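Local atomic coordinates of putative alpha-L-fucosidase (Bacteroides thetaiotaomicron, PDB entry 3EYP), a protein that probably hydrolyses alpha-L-fucosyl linkages, releasing L-fucose from glycans. Residues W161-D166 against K183-K188; Q14-N19 against D191-G196; D104-F109 against A120-G125. One frame throughout, in Å; residues are numbered along the deposited sequence.

Contact 1: W161-D166 against K183-K188; sequences WETWWD and KIVREK
Thr-163 and Val-185 mark the closest backbone approach, their CA atoms 8.0 Å apart. Thr-163 sits on the short strand 162-164, Val-185 in the last turns of helix 175-188, and both CB atoms are directed at the opposing segment. No hydrogen bond spans the gap, so the join rests on side-chain packing over a small interface of 91 Å². The two branched side chains meet tip to tip. OG1 of Thr-163 faces the fork of the valine and lies 4.1 Å from Val-185 CG1 and 4.1 Å from Val-185 CG2. That position follows from the first torsion of the threonine (chi1 -69°), which sets OG1 beside the backbone N and turns CG2 anti to it. A hydroxyl is therefore buried against two methyl groups, and no hydrogen-bond partner for it is found in the model: the contact is apolar in character although one of its atoms is oxygen. Trp-165 adds a looser touch from beyond the strand. Its CZ2, on the six-membered ring of the indole, comes within 4.5 Å of Val-185 CG2, the methyl approaching obliquely. One valine thus meets both outward-turned residues, Thr-163 and Trp-165, while the intervening Trp-164 faces the other way, stacks on Phe-195 and hydrogen-bonds Glu-253. Asp-166, two residues past the strand in the loop that follows, hydrogen-bonds Tyr-123 and a glycerol probably left from crystallisation. Strand 162-164, helix 175-188 and strand 193-195 form a beta-alpha-beta unit, and Val-185 also covers Ile-194 of the second strand and Cys-192 just before it. Helix 139-155 packs alongside, contributing Met-154 against Thr-163 and Leu-150 against Val-185, so the valine, itself on helix 175-188, packs between the sheet and helix 139-155.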
loop_
_atom_site.group_PDB
_atom_site.type_symbol
_atom_site.label_atom_id
_atom_site.label_comp_id
_atom_site.label_asym_id
_atom_site.label_seq_id
_atom_site.Cartn_x
_atom_site.Cartn_y
_atom_site.Cartn_z
ATOM N N TRP A 161 10.436 -1.019 -9.188
ATOM C CA TRP A 161 10.133 -1.619 -7.874
ATOM C C TRP A 161 8.704 -2.153 -7.706
ATOM O O TRP A 161 8.398 -2.864 -6.746
ATOM C CB TRP A 161 10.415 -0.621 -6.753
ATOM C CG TRP A 161 11.806 -0.169 -6.614
ATOM C CD1 TRP A 161 12.395 0.886 -7.259
ATOM C CD2 TRP A 161 12.751 -0.661 -5.675
ATOM N NE1 TRP A 161 13.679 1.046 -6.797
ATOM C CE2 TRP A 161 13.919 0.103 -5.821
ATOM C CE3 TRP A 161 12.725 -1.690 -4.718
ATOM C CZ2 TRP A 161 15.055 -0.134 -5.057
ATOM C CZ3 TRP A 161 13.866 -1.927 -3.966
ATOM C CH2 TRP A 161 15.011 -1.157 -4.142
ATOM N N GLU A 162 7.851 -1.806 -8.645
ATOM C CA GLU A 162 6.497 -2.409 -8.736
ATOM C C GLU A 162 5.982 -2.431 -10.141
ATOM O O GLU A 162 6.140 -1.466 -10.888
ATOM C CB GLU A 162 5.492 -1.675 -7.859
ATOM C CG GLU A 162 4.177 -2.417 -7.665
ATOM C CD GLU A 162 3.557 -2.239 -6.280
ATOM O OE1 GLU A 162 4.315 -1.890 -5.333
ATOM O OE2 GLU A 162 2.294 -2.403 -6.177
ATOM N N THR A 163 5.379 -3.568 -10.492
ATOM C CA THR A 163 4.603 -3.704 -11.754
ATOM C C THR A 163 3.194 -4.038 -11.350
ATOM O O THR A 163 2.972 -4.911 -10.524
ATOM C CB THR A 163 5.185 -4.811 -12.673
ATOM O OG1 THR A 163 6.453 -4.401 -13.175
ATOM C CG2 THR A 163 4.319 -5.098 -13.859
ATOM N N TRP A 164 2.247 -3.295 -11.902
ATOM C CA TRP A 164 0.830 -3.386 -11.502
ATOM C C TRP A 164 0.006 -3.952 -12.632
ATOM O O TRP A 164 -0.032 -3.380 -13.744
ATOM C CB TRP A 164 0.300 -2.028 -11.159
ATOM C CG TRP A 164 -0.481 -1.884 -9.917
ATOM C CD1 TRP A 164 0.001 -1.771 -8.656
ATOM C CD2 TRP A 164 -1.896 -1.766 -9.815
ATOM N NE1 TRP A 164 -1.030 -1.643 -7.762
ATOM C CE2 TRP A 164 -2.206 -1.600 -8.450
ATOM C CE3 TRP A 164 -2.938 -1.795 -10.748
ATOM C CZ2 TRP A 164 -3.520 -1.439 -7.989
ATOM C CZ3 TRP A 164 -4.238 -1.647 -10.281
ATOM C CH2 TRP A 164 -4.499 -1.451 -8.914
ATOM N N TRP A 165 -0.713 -5.032 -12.313
ATOM C CA TRP A 165 -1.613 -5.679 -13.288
ATOM C C TRP A 165 -3.050 -5.542 -12.827
ATOM O O TRP A 165 -3.503 -6.286 -11.956
ATOM C CB TRP A 165 -1.282 -7.150 -13.507
ATOM C CG TRP A 165 0.006 -7.400 -14.256
ATOM C CD1 TRP A 165 0.581 -6.573 -15.151
ATOM C CD2 TRP A 165 0.857 -8.554 -14.171
ATOM N NE1 TRP A 165 1.722 -7.112 -15.638
ATOM C CE2 TRP A 165 1.950 -8.323 -15.032
ATOM C CE3 TRP A 165 0.807 -9.751 -13.452
ATOM C CZ2 TRP A 165 2.971 -9.261 -15.230
ATOM C CZ3 TRP A 165 1.837 -10.671 -13.610
ATOM C CH2 TRP A 165 2.890 -10.444 -14.528
ATOM N N ASP A 166 -3.737 -4.556 -13.394
ATOM C CA ASP A 166 -5.163 -4.309 -13.100
ATOM C C ASP A 166 -5.967 -5.483 -13.609
ATOM O O ASP A 166 -5.751 -5.982 -14.718
ATOM C CB ASP A 166 -5.633 -3.021 -13.770
ATOM C CG ASP A 166 -6.890 -2.428 -13.201
ATOM O OD1 ASP A 166 -7.850 -3.133 -12.811
ATOM O OD2 ASP A 166 -6.989 -1.191 -13.264
ATOM N N LYS A 183 7.977 -13.919 -16.153
ATOM C CA LYS A 183 9.373 -14.329 -16.384
ATOM C C LYS A 183 10.223 -13.140 -16.803
ATOM O O LYS A 183 11.401 -12.975 -16.408
ATOM C CB LYS A 183 9.455 -15.464 -17.445
ATOM C CG LYS A 183 8.959 -16.823 -16.902
ATOM C CD LYS A 183 9.110 -17.987 -17.916
ATOM C CE LYS A 183 10.467 -18.011 -18.625
ATOM N NZ LYS A 183 11.423 -19.168 -18.251
ATOM N N ILE A 184 9.607 -12.258 -17.575
ATOM C CA ILE A 184 10.301 -11.034 -17.996
ATOM C C ILE A 184 10.575 -10.148 -16.832
ATOM O O ILE A 184 11.694 -9.703 -16.624
ATOM C CB ILE A 184 9.548 -10.263 -19.109
ATOM C CG1 ILE A 184 9.572 -11.113 -20.378
ATOM C CG2 ILE A 184 10.131 -8.858 -19.277
ATOM C CD1 ILE A 184 8.361 -10.990 -21.260
ATOM N N VAL A 185 9.529 -9.857 -16.092
ATOM C CA VAL A 185 9.672 -9.002 -14.890
ATOM C C VAL A 185 10.757 -9.513 -13.933
ATOM O O VAL A 185 11.703 -8.792 -13.496
ATOM C CB VAL A 185 8.289 -8.741 -14.171
ATOM C CG1 VAL A 185 8.474 -7.930 -12.885
ATOM C CG2 VAL A 185 7.259 -7.970 -15.122
ATOM N N ARG A 186 10.655 -10.798 -13.655
ATOM C CA ARG A 186 11.449 -11.431 -12.591
ATOM C C ARG A 186 12.930 -11.450 -13.026
ATOM O O ARG A 186 13.848 -11.196 -12.251
ATOM C CB ARG A 186 10.906 -12.825 -12.322
ATOM C CG ARG A 186 11.124 -13.375 -10.949
ATOM C CD ARG A 186 10.123 -12.848 -9.902
ATOM N NE ARG A 186 10.506 -11.490 -9.653
ATOM C CZ ARG A 186 9.713 -10.534 -9.198
ATOM N NH1 ARG A 186 8.452 -10.781 -8.822
ATOM N NH2 ARG A 186 10.227 -9.344 -9.082
ATOM N N GLU A 187 13.152 -11.736 -14.297
ATOM C CA GLU A 187 14.517 -11.777 -14.832
ATOM C C GLU A 187 15.176 -10.409 -14.885
ATOM O O GLU A 187 16.308 -10.199 -14.444
ATOM C CB GLU A 187 14.550 -12.457 -16.200
ATOM C CG GLU A 187 15.870 -12.187 -16.923
ATOM C CD GLU A 187 15.966 -12.893 -18.243
ATOM O OE1 GLU A 187 15.880 -12.207 -19.290
ATOM O OE2 GLU A 187 16.139 -14.140 -18.234
ATOM N N LYS A 188 14.438 -9.434 -15.366
ATOM C CA LYS A 188 15.037 -8.143 -15.616
ATOM C C LYS A 188 15.073 -7.267 -14.390
ATOM O O LYS A 188 15.902 -6.400 -14.274
ATOM C CB LYS A 188 14.282 -7.418 -16.732
ATOM C CG LYS A 188 14.441 -8.151 -18.049
ATOM C CD LYS A 188 13.919 -7.347 -19.218
ATOM C CE LYS A 188 14.276 -8.013 -20.549
ATOM N NZ LYS A 188 15.655 -7.580 -20.996
#

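Contact 2: Q14-N19 against D191-G196; sequences QLEWYN and DCVIFG
The indole of Trp-17 is the main flat group here, and Val-193 reaches it obliquely with CG1. In the plane of the indole, at its edge, lie the carbonyl O of Gln-14 and CE1 of Tyr-18. The phenol of Tyr-18 receives the indole in turn: Trp-17 CZ3 stands 3.5 Å above the Tyr-18 plane, over the ring centre. Two successive residues of the helix therefore brace each other, and Trp-17 NE1 is fixed further by a hydrogen bond to Glu-253. The nearest touch across the contact is made at the root of the tryptophan, with Trp-17 CB 3.9 Å from Val-193 CG2. The same methyl lies 4.1 Å from Glu-16 OE1, where the glutamate and valine side chains cross obliquely. Glu-16 extends anti to its own N at chi1 and then bends sharply at chi2 (-80°), which brings one carboxylate oxygen, OE1, within reach of the valine methyl. A water completes the join: it donates to Glu-16 OE1 at 2.6 Å and to Asp-191 O at 2.7 Å, spending both hydrogens on acceptors from the two segments. The other carboxylate oxygen, OE2, makes salt bridges with Arg-20 and Lys-119; these two cations probably favour the ionised glutamate. With no direct hydrogen bond and 126 Å² buried, valine packing and the single water carry the contact. Around it, Val-193 is held in the parallel sheet by backbone bonds to Trp-161 and Thr-163, and Ile-194 faces helix 175-188. Trp-17 also touches Glu-162 of strand 162-164 and Val-291 of strand 291-295; since these, Val-193 and Glu-253 all stand at strand beginnings, helix 12-20 evidently packs, consistent with a TIM barrel, across the end of the barrel where the strands begin.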
loop_
_atom_site.group_PDB
_atom_site.type_symbol
_atom_site.label_atom_id
_atom_site.label_comp_id
_atom_site.label_asym_id
_atom_site.label_seq_id
_atom_site.Cartn_x
_atom_site.Cartn_y
_atom_site.Cartn_z
ATOM N N GLN A 14 8.465 -8.595 -0.291
ATOM C CA GLN A 14 7.290 -8.285 0.480
ATOM C C GLN A 14 7.666 -7.459 1.689
ATOM O O GLN A 14 6.982 -6.573 2.061
ATOM C CB GLN A 14 6.474 -9.527 0.826
ATOM C CG GLN A 14 5.866 -10.184 -0.416
ATOM C CD GLN A 14 5.278 -11.559 -0.118
ATOM O OE1 GLN A 14 5.861 -12.330 0.647
ATOM N NE2 GLN A 14 4.140 -11.889 -0.730
ATOM N N LEU A 15 8.810 -7.730 2.274
ATOM C CA LEU A 15 9.266 -6.910 3.416
ATOM C C LEU A 15 9.579 -5.470 2.964
ATOM O O LEU A 15 9.285 -4.499 3.630
ATOM C CB LEU A 15 10.515 -7.544 4.051
ATOM C CG LEU A 15 10.386 -8.838 4.841
ATOM C CD1 LEU A 15 11.869 -9.386 5.101
ATOM C CD2 LEU A 15 9.623 -8.500 6.148
ATOM N N GLU A 16 10.234 -5.357 1.829
ATOM C CA GLU A 16 10.614 -4.027 1.279
ATOM C C GLU A 16 9.343 -3.189 1.011
ATOM O O GLU A 16 9.222 -2.023 1.399
ATOM C CB GLU A 16 11.471 -4.228 0.014
ATOM C CG GLU A 16 11.849 -2.911 -0.713
ATOM C CD GLU A 16 10.711 -2.377 -1.584
ATOM O OE1 GLU A 16 10.124 -3.198 -2.337
ATOM O OE2 GLU A 16 10.411 -1.154 -1.502
ATOM N N TRP A 17 8.367 -3.855 0.417
ATOM C CA TRP A 17 7.064 -3.244 0.060
ATOM C C TRP A 17 6.303 -2.817 1.299
ATOM O O TRP A 17 5.800 -1.702 1.405
ATOM C CB TRP A 17 6.237 -4.230 -0.783
ATOM C CG TRP A 17 4.777 -3.917 -0.947
ATOM C CD1 TRP A 17 4.210 -3.158 -1.921
ATOM C CD2 TRP A 17 3.686 -4.414 -0.138
ATOM N NE1 TRP A 17 2.827 -3.140 -1.777
ATOM C CE2 TRP A 17 2.485 -3.883 -0.678
ATOM C CE3 TRP A 17 3.615 -5.183 1.016
ATOM C CZ2 TRP A 17 1.247 -4.132 -0.119
ATOM C CZ3 TRP A 17 2.379 -5.429 1.582
ATOM C CH2 TRP A 17 1.199 -4.912 1.001
ATOM N N TYR A 18 6.292 -3.686 2.301
ATOM C CA TYR A 18 5.589 -3.357 3.541
ATOM C C TYR A 18 6.149 -2.072 4.179
ATOM O O TYR A 18 5.431 -1.225 4.720
ATOM C CB TYR A 18 5.644 -4.543 4.535
ATOM C CG TYR A 18 4.342 -5.272 4.748
ATOM C CD1 TYR A 18 4.288 -6.666 4.700
ATOM C CD2 TYR A 18 3.175 -4.564 5.051
ATOM C CE1 TYR A 18 3.107 -7.340 4.952
ATOM C CE2 TYR A 18 1.988 -5.218 5.280
ATOM C CZ TYR A 18 1.953 -6.599 5.203
ATOM O OH TYR A 18 0.779 -7.261 5.446
ATOM N N ASN A 19 7.470 -1.968 4.118
ATOM C CA ASN A 19 8.188 -0.887 4.762
ATOM C C ASN A 19 7.973 0.485 4.109
ATOM O O ASN A 19 8.238 1.546 4.706
ATOM C CB ASN A 19 9.685 -1.210 4.813
ATOM C CG ASN A 19 10.430 -0.280 5.750
ATOM O OD1 ASN A 19 9.951 0.048 6.851
ATOM N ND2 ASN A 19 11.567 0.219 5.283
ATOM N N ASP A 191 13.877 -7.223 -8.005
ATOM C CA ASP A 191 13.330 -6.630 -6.784
ATOM C C ASP A 191 11.910 -6.089 -7.012
ATOM O O ASP A 191 11.288 -5.490 -6.125
ATOM C CB ASP A 191 14.225 -5.515 -6.270
ATOM C CG ASP A 191 15.469 -6.044 -5.535
ATOM O OD1 ASP A 191 15.631 -7.275 -5.373
ATOM O OD2 ASP A 191 16.274 -5.197 -5.112
ATOM N N CYS A 192 11.404 -6.345 -8.203
ATOM C CA CYS A 192 10.104 -5.795 -8.596
ATOM C C CYS A 192 8.945 -6.604 -8.014
ATOM O O CYS A 192 8.758 -7.774 -8.268
ATOM C CB CYS A 192 9.949 -5.686 -10.111
ATOM S SG CYS A 192 8.401 -4.766 -10.578
ATOM N N VAL A 193 8.147 -5.902 -7.254
ATOM C CA VAL A 193 6.924 -6.443 -6.617
ATOM C C VAL A 193 5.813 -6.408 -7.632
ATOM O O VAL A 193 5.565 -5.396 -8.306
ATOM C CB VAL A 193 6.484 -5.558 -5.423
ATOM C CG1 VAL A 193 5.149 -5.957 -4.936
ATOM C CG2 VAL A 193 7.473 -5.580 -4.282
ATOM N N ILE A 194 5.146 -7.538 -7.764
ATOM C CA ILE A 194 3.996 -7.657 -8.655
ATOM C C ILE A 194 2.637 -7.611 -7.945
ATOM O O ILE A 194 2.356 -8.448 -7.077
ATOM C CB ILE A 194 4.087 -8.902 -9.493
ATOM C CG1 ILE A 194 5.323 -8.853 -10.403
ATOM C CG2 ILE A 194 2.777 -9.101 -10.290
ATOM C CD1 ILE A 194 5.601 -10.242 -11.066
ATOM N N PHE A 195 1.854 -6.590 -8.291
ATOM C CA PHE A 195 0.419 -6.505 -7.861
ATOM C C PHE A 195 -0.309 -7.311 -8.909
ATOM O O PHE A 195 -0.361 -6.928 -10.084
ATOM C CB PHE A 195 -0.114 -5.073 -7.807
ATOM C CG PHE A 195 -1.572 -4.977 -7.493
ATOM C CD1 PHE A 195 -2.018 -4.794 -6.173
ATOM C CD2 PHE A 195 -2.511 -5.038 -8.503
ATOM C CE1 PHE A 195 -3.385 -4.702 -5.866
ATOM C CE2 PHE A 195 -3.908 -4.915 -8.208
ATOM C CZ PHE A 195 -4.327 -4.759 -6.895
ATOM N N GLY A 196 -0.859 -8.448 -8.477
ATOM C CA GLY A 196 -1.496 -9.397 -9.408
ATOM C C GLY A 196 -2.937 -9.693 -9.054
ATOM O O GLY A 196 -3.332 -9.760 -7.891
HETATM O O HOH W 1 11.490 -5.078 -3.471
#

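Contact 3: D104-F109 against A120-G125; sequences DVVREF and AGIYLG
Phe-109 lays the CE2 corner of its ring near the start of strand 119-124, 3.5 Å from Gly-121 O and 4.1 Å from Ala-120 CB. The phenyl extends anti to its backbone N (chi1 174°), carrying it off the helix toward the sheet. Ala-120, with a single methyl turned to the helix, and Gly-121, with no side chain, leave the ring next to the strand's backbone. That closeness matches the backbone geometry, in which the CA atoms of Phe-109 and Ala-120 are 8.0 Å apart. One turn earlier, Val-106 meets Ile-122, with Val-106 CG1 4.1 Å from Ile-122 CD1. The two side chains cross at about a right angle, and the isoleucine makes this touch with its outermost methyl. The start of the helix is secured by Asp-104 at the N-cap: its OD1 accepts from Arg-107 N at 2.9 Å along a nearly straight bond (170°), the donor standing well above the carboxylate plane. OD2 of the same aspartate binds the hydroxyl of Tyr-157. Neighbouring elements complete the apolar layer, Leu-73 of strand 70-76 and Met-60 of helix 56-65 against Phe-109, and Leu-153 of helix 139-155 against both Val-106 and Ile-122. The short helical and strand axes pass 10.4 Å apart at 154°, close to antiparallel, as expected when a helix returns along the sheet before the next parallel strand. Strand 70-76, helix 105-116 and strand 119-124 accordingly make a beta-alpha-beta crossover, the repeating element of the TIM-barrel fold assigned to this family.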
loop_
_atom_site.group_PDB
_atom_site.type_symbol
_atom_site.label_atom_id
_atom_site.label_comp_id
_atom_site.label_asym_id
_atom_site.label_seq_id
_atom_site.Cartn_x
_atom_site.Cartn_y
_atom_site.Cartn_z
ATOM N N ASP A 104 8.594 11.688 -24.108
ATOM C CA ASP A 104 8.540 10.399 -23.387
ATOM C C ASP A 104 8.256 10.676 -21.927
ATOM O O ASP A 104 9.097 11.106 -21.169
ATOM C CB ASP A 104 9.846 9.645 -23.613
ATOM C CG ASP A 104 9.870 8.239 -22.982
ATOM O OD1 ASP A 104 9.016 7.916 -22.109
ATOM O OD2 ASP A 104 10.797 7.488 -23.328
ATOM N N VAL A 105 7.004 10.497 -21.570
ATOM C CA VAL A 105 6.567 10.785 -20.215
ATOM C C VAL A 105 7.153 9.759 -19.218
ATOM O O VAL A 105 7.592 10.142 -18.133
ATOM C CB VAL A 105 5.029 10.874 -20.088
ATOM C CG1 VAL A 105 4.684 11.267 -18.696
ATOM C CG2 VAL A 105 4.459 11.914 -21.097
ATOM N N VAL A 106 7.257 8.523 -19.642
ATOM C CA VAL A 106 7.856 7.470 -18.789
ATOM C C VAL A 106 9.323 7.870 -18.445
ATOM O O VAL A 106 9.722 7.859 -17.301
ATOM C CB VAL A 106 7.749 6.041 -19.336
ATOM C CG1 VAL A 106 8.339 5.064 -18.344
ATOM C CG2 VAL A 106 6.229 5.602 -19.527
ATOM N N ARG A 107 10.050 8.309 -19.450
ATOM C CA ARG A 107 11.418 8.835 -19.284
ATOM C C ARG A 107 11.462 9.937 -18.221
ATOM O O ARG A 107 12.188 9.845 -17.268
ATOM C CB ARG A 107 11.965 9.398 -20.592
ATOM C CG ARG A 107 13.486 9.700 -20.636
ATOM C CD ARG A 107 14.381 8.568 -20.110
ATOM N NE ARG A 107 14.414 7.463 -21.074
ATOM C CZ ARG A 107 14.771 6.221 -20.796
ATOM N NH1 ARG A 107 15.177 5.892 -19.591
ATOM N NH2 ARG A 107 14.746 5.294 -21.738
ATOM N N GLU A 108 10.720 11.006 -18.438
ATOM C CA GLU A 108 10.620 12.130 -17.481
ATOM C C GLU A 108 10.327 11.667 -16.046
ATOM O O GLU A 108 10.923 12.116 -15.060
ATOM C CB GLU A 108 9.567 13.142 -17.963
ATOM C CG GLU A 108 9.945 13.679 -19.372
ATOM C CD GLU A 108 9.387 15.034 -19.752
ATOM O OE1 GLU A 108 9.009 15.834 -18.872
ATOM O OE2 GLU A 108 9.416 15.319 -20.977
ATOM N N PHE A 109 9.342 10.796 -15.963
ATOM C CA PHE A 109 8.935 10.167 -14.711
ATOM C C PHE A 109 10.072 9.463 -13.983
ATOM O O PHE A 109 10.405 9.809 -12.837
ATOM C CB PHE A 109 7.726 9.225 -14.940
ATOM C CG PHE A 109 7.340 8.427 -13.722
ATOM C CD1 PHE A 109 6.747 9.035 -12.604
ATOM C CD2 PHE A 109 7.564 7.076 -13.689
ATOM C CE1 PHE A 109 6.420 8.281 -11.485
ATOM C CE2 PHE A 109 7.244 6.345 -12.592
ATOM C CZ PHE A 109 6.663 6.962 -11.485
ATOM N N ALA A 120 10.581 3.928 -8.461
ATOM C CA ALA A 120 9.671 3.995 -9.637
ATOM C C ALA A 120 8.943 2.686 -9.834
ATOM O O ALA A 120 9.489 1.604 -9.644
ATOM C CB ALA A 120 10.433 4.341 -10.933
ATOM N N GLY A 121 7.682 2.813 -10.186
ATOM C CA GLY A 121 6.888 1.668 -10.605
ATOM C C GLY A 121 6.060 1.981 -11.833
ATOM O O GLY A 121 5.857 3.142 -12.211
ATOM N N ILE A 122 5.587 0.907 -12.422
ATOM C CA ILE A 122 4.860 0.901 -13.665
ATOM C C ILE A 122 3.543 0.126 -13.642
ATOM O O ILE A 122 3.459 -1.043 -13.221
ATOM C CB ILE A 122 5.710 0.248 -14.781
ATOM C CG1 ILE A 122 7.034 1.011 -15.058
ATOM C CG2 ILE A 122 4.932 0.148 -16.016
ATOM C CD1 ILE A 122 6.811 2.517 -15.547
ATOM N N TYR A 123 2.509 0.828 -14.062
ATOM C CA TYR A 123 1.176 0.247 -14.354
ATOM C C TYR A 123 1.095 0.114 -15.893
ATOM O O TYR A 123 1.192 1.098 -16.627
ATOM C CB TYR A 123 0.097 1.163 -13.764
ATOM C CG TYR A 123 -1.365 0.861 -14.104
ATOM C CD1 TYR A 123 -2.290 0.672 -13.091
ATOM C CD2 TYR A 123 -1.809 0.765 -15.421
ATOM C CE1 TYR A 123 -3.615 0.434 -13.365
ATOM C CE2 TYR A 123 -3.131 0.490 -15.713
ATOM C CZ TYR A 123 -4.046 0.341 -14.670
ATOM O OH TYR A 123 -5.382 0.071 -14.938
ATOM N N LEU A 124 0.987 -1.116 -16.339
ATOM C CA LEU A 124 0.880 -1.471 -17.785
ATOM C C LEU A 124 -0.323 -2.389 -17.981
ATOM O O LEU A 124 -0.264 -3.566 -17.699
ATOM C CB LEU A 124 2.140 -2.172 -18.274
ATOM C CG LEU A 124 2.315 -2.480 -19.769
ATOM C CD1 LEU A 124 2.398 -1.160 -20.606
ATOM C CD2 LEU A 124 3.510 -3.336 -19.955
ATOM N N GLY A 125 -1.409 -1.770 -18.454
ATOM C CA GLY A 125 -2.764 -2.318 -18.453
ATOM C C GLY A 125 -2.906 -3.642 -19.173
ATOM O O GLY A 125 -2.677 -3.716 -20.371
#

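Overall arrangement
From the N terminus, helix residues 14-19 open the longest loop, which contact 2 closes only at 191-196, after 171 intervening residues. The other two contacts nest inside it. Contact 3 comes first, closing a short loop between 104-109 and 120-125; contact 1 then follows in series, between 161-166 and 183-188, and none cross. All three reach one parallel sheet, through strands 119-124, 162-164 and 193-195, which are successive neighbours in it. Contacts 1 and 3 fasten outer helices to it, whereas contact 2 brings in the N-terminal helix. Contact 1 touches both others, its centre about 10 Å from that of contact 2 and 13 Å from that of contact 3.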